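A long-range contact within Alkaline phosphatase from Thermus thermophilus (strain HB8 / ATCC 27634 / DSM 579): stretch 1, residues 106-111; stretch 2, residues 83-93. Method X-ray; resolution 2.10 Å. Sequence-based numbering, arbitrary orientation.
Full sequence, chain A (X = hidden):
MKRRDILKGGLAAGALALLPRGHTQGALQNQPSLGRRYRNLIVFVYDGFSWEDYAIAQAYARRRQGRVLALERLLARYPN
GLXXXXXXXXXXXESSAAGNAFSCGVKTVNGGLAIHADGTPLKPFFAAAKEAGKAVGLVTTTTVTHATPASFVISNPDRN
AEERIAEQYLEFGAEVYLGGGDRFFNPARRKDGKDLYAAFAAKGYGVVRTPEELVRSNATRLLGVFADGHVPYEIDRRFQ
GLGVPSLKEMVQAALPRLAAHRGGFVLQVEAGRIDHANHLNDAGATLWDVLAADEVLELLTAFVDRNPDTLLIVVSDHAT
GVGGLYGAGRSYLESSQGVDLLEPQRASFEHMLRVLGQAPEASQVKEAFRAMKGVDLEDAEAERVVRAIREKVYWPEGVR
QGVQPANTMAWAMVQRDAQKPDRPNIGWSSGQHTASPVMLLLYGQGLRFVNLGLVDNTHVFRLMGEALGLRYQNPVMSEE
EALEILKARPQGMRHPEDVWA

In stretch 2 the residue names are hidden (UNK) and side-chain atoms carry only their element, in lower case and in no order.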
# COMPACT_ATOMS: atom_id res chain seq x y z
N VAL A 106 -11.79 11.06 -17.70
CA VAL A 106 -12.74 11.73 -16.82
C VAL A 106 -13.21 10.72 -15.79
O VAL A 106 -13.20 9.50 -16.02
CB VAL A 106 -13.96 12.33 -17.58
CG1 VAL A 106 -13.54 13.35 -18.57
CG2 VAL A 106 -14.75 11.25 -18.26
N LYS A 107 -13.63 11.24 -14.64
CA LYS A 107 -14.19 10.41 -13.59
C LYS A 107 -15.61 10.07 -13.95
O LYS A 107 -16.36 10.93 -14.44
CB LYS A 107 -14.17 11.13 -12.25
CG LYS A 107 -12.82 11.70 -11.86
CD LYS A 107 -11.98 10.64 -11.19
CE LYS A 107 -10.81 11.20 -10.40
NZ LYS A 107 -9.84 10.12 -10.01
N THR A 108 -15.98 8.81 -13.74
CA THR A 108 -17.35 8.33 -13.93
C THR A 108 -17.82 7.67 -12.65
O THR A 108 -17.07 7.48 -11.69
CB THR A 108 -17.46 7.36 -15.11
OG1 THR A 108 -16.66 6.19 -14.84
CG2 THR A 108 -16.95 8.02 -16.36
N VAL A 109 -19.11 7.40 -12.62
CA VAL A 109 -19.72 6.64 -11.55
C VAL A 109 -19.40 5.17 -11.77
O VAL A 109 -19.36 4.69 -12.91
CB VAL A 109 -21.23 6.91 -11.55
CG1 VAL A 109 -21.92 5.87 -10.71
CG2 VAL A 109 -21.49 8.35 -11.06
N ASN A 110 -19.18 4.44 -10.67
CA ASN A 110 -18.88 3.02 -10.76
C ASN A 110 -19.99 2.31 -11.52
O ASN A 110 -21.17 2.49 -11.21
CB ASN A 110 -18.74 2.40 -9.36
CG ASN A 110 -17.53 2.94 -8.57
OD1 ASN A 110 -16.69 3.66 -9.13
ND2 ASN A 110 -17.45 2.60 -7.27
N GLY A 111 -19.62 1.52 -12.54
CA GLY A 111 -20.63 0.69 -13.17
C GLY A 111 -20.77 0.67 -14.68
O GLY A 111 -20.91 -0.41 -15.28
N UNK A 83 -0.87 6.63 -8.95
CA UNK A 83 -2.14 7.21 -9.35
C UNK A 83 -3.15 7.14 -8.21
O UNK A 83 -3.24 6.13 -7.51
c UNK A 83 -2.74 5.03 -10.48
c UNK A 83 -2.72 6.55 -10.62
c UNK A 83 -3.65 4.42 -11.51
c UNK A 83 -1.95 7.00 -11.88
N UNK A 84 -3.94 8.21 -8.08
CA UNK A 84 -5.17 8.17 -7.29
C UNK A 84 -6.26 7.46 -8.10
O UNK A 84 -6.42 7.68 -9.30
o UNK A 84 -4.74 9.28 -4.69
c UNK A 84 -5.61 9.58 -6.91
n UNK A 84 -4.67 11.35 -5.56
c UNK A 84 -4.97 10.06 -5.62
N UNK A 85 -7.01 6.58 -7.42
CA UNK A 85 -7.95 5.70 -8.11
C UNK A 85 -9.41 6.02 -7.82
O UNK A 85 -10.29 5.35 -8.35
c UNK A 85 -7.69 4.26 -7.72
o UNK A 85 -7.83 4.14 -6.28
c UNK A 85 -6.30 3.86 -8.13
N UNK A 86 -9.68 6.99 -6.96
CA UNK A 86 -11.07 7.28 -6.62
C UNK A 86 -11.90 7.62 -7.86
O UNK A 86 -11.43 8.22 -8.83
o UNK A 86 -8.53 13.30 -6.46
c UNK A 86 -11.16 8.39 -5.60
c UNK A 86 -8.57 11.12 -5.53
c UNK A 86 -10.41 11.92 -6.82
c UNK A 86 -10.45 9.68 -5.88
c UNK A 86 -11.06 10.70 -6.61
c UNK A 86 -9.17 12.12 -6.28
c UNK A 86 -9.21 9.93 -5.33
N UNK A 87 -13.16 7.20 -7.82
CA UNK A 87 -14.10 7.48 -8.90
C UNK A 87 -14.86 8.77 -8.56
O UNK A 87 -14.53 9.47 -7.59
o UNK A 87 -15.70 6.00 -7.90
c UNK A 87 -15.02 6.28 -9.10
N UNK A 88 -15.93 9.06 -9.30
CA UNK A 88 -16.56 10.38 -9.21
C UNK A 88 -17.25 10.62 -7.86
O UNK A 88 -17.21 11.74 -7.34
c UNK A 88 -18.98 11.88 -11.85
c UNK A 88 -17.54 10.55 -10.36
c UNK A 88 -18.26 11.90 -10.51
c UNK A 88 -17.29 13.06 -10.41
N UNK A 89 -17.88 9.58 -7.30
CA UNK A 89 -18.63 9.69 -6.06
C UNK A 89 -18.15 8.76 -4.95
O UNK A 89 -18.74 8.76 -3.87
o UNK A 89 -20.33 8.04 -6.70
c UNK A 89 -20.13 9.40 -6.29
c UNK A 89 -20.67 10.30 -7.34
N UNK A 90 -17.06 8.01 -5.16
CA UNK A 90 -16.60 7.06 -4.15
C UNK A 90 -15.08 7.03 -4.10
O UNK A 90 -14.42 6.88 -5.13
c UNK A 90 -17.06 5.64 -4.47
o UNK A 90 -16.43 4.73 -3.61
N UNK A 91 -14.54 7.12 -2.90
CA UNK A 91 -13.10 6.99 -2.72
C UNK A 91 -12.59 5.60 -2.98
O UNK A 91 -11.37 5.42 -2.97
c UNK A 91 -12.73 7.45 -1.33
c UNK A 91 -13.66 11.05 -1.10
c UNK A 91 -12.52 11.60 -1.62
c UNK A 91 -12.68 8.92 -1.37
c UNK A 91 -11.60 9.53 -1.91
c UNK A 91 -13.75 9.71 -0.98
o UNK A 91 -12.28 12.96 -1.82
c UNK A 91 -11.53 10.82 -2.02
N UNK A 92 -13.45 4.64 -3.27
CA UNK A 92 -13.03 3.32 -3.71
C UNK A 92 -13.71 3.02 -5.03
O UNK A 92 -14.94 2.90 -5.10
c UNK A 92 -12.86 0.86 -3.19
c UNK A 92 -13.34 2.24 -2.68
c UNK A 92 -12.72 2.61 -1.34
N UNK A 93 -12.91 2.86 -6.08
CA UNK A 93 -13.44 2.67 -7.42
C UNK A 93 -13.72 1.19 -7.63
O UNK A 93 -13.23 0.34 -6.90
c UNK A 93 -12.43 3.15 -8.45
o UNK A 93 -12.99 3.21 -9.76
c UNK A 93 -11.25 2.21 -8.48
O HOH W 1 -18.64 6.57 -8.32

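Position 83 carries four carbons, forked at the first, with one arm two carbons long, and they lie too far from stretch 1 to touch it. That pattern is isoleucine, I83. Position 84, the last of the strand, has two carbons, the second holding one oxygen and one nitrogen. The elements alone could fit no acid, so this is asparagine, N84; its amide is engaged elsewhere in the structure.

At position 85 a single carbon bears one oxygen and one carbon, and the CA-to-CB bond points away from stretch 1, leaving the contact to what follows. This is threonine, T85. Position 86 has one carbon, then a six-carbon ring ending in an oxygen. Its CA-to-CB bond runs sideways, yet the ring comes nearer and presents a face to K107: tyrosine, Y86. K107 NZ sits 4.0 Å from the centroid of the Y86 ring, a cation-pi contact 28° off the normal. The same ammonium donates a hydrogen bond to the backbone, K107 NZ to Y86 O at 2.7 Å, so one charge is served by ring and carbonyl of a single residue.

Position 87 shows one carbon and one oxygen, and that oxygen lies 2.8 Å from N110 OD1; this is serine, S87. S87 OG is also 3.2 Å from the backbone O of position 90, and its one proton could serve either acceptor. Water 1 donates to S87 OG at 3.0 Å. Position 88 has four carbons forked at the second; its CA-to-CB bond points toward stretch 1, with CB 3.9 Å from K107 CB. This is leucine, L88. Its CD2 lies 4.4 Å from V109 CG2, while its backbone L88 N donates to T108 O at 3.1 Å.

Position 89 again has one carbon bearing an oxygen and a carbon, the terminal carbon 4.3 Å from V109 CG2: threonine, T89. T89 OG1 lies 2.8 Å from water 1. Position 90 has one carbon and one oxygen, with CB 4.2 Å from N110 ND2; it is serine, S90. Its backbone closes a turn through S87 N to S90 O at 3.0 Å.

Position 91 repeats the carbon-plus-hydroxylated-ring pattern, but out of reach of stretch 1: tyrosine, Y91. Position 92 has one carbon carrying two carbons and no oxygen, and its CA-to-CB bond points away from stretch 1; the elements, not the shape, separate valine from threonine, so this is V92. The useful atom is its carbonyl: N110 ND2 reaches V92 O at 3.3 Å in a weak hydrogen bond. At position 93, one carbon bears an oxygen and a carbon, the oxygen 3.8 Å from N110 OD1: threonine, T93.

One backbone bond, L88 N to T108 O, is joined by two stretch 1 side chains that donate to backbone carbonyls of stretch 2, K107 NZ to Y86 O and, weakly, N110 ND2 to V92 O. Water 1 links S87 and T89 to N110 N, accepting from that amide at 3.2 Å, while L88 and V109 add a modest apolar patch.

Stretch 2 (83-93) INTYSLTSYVT
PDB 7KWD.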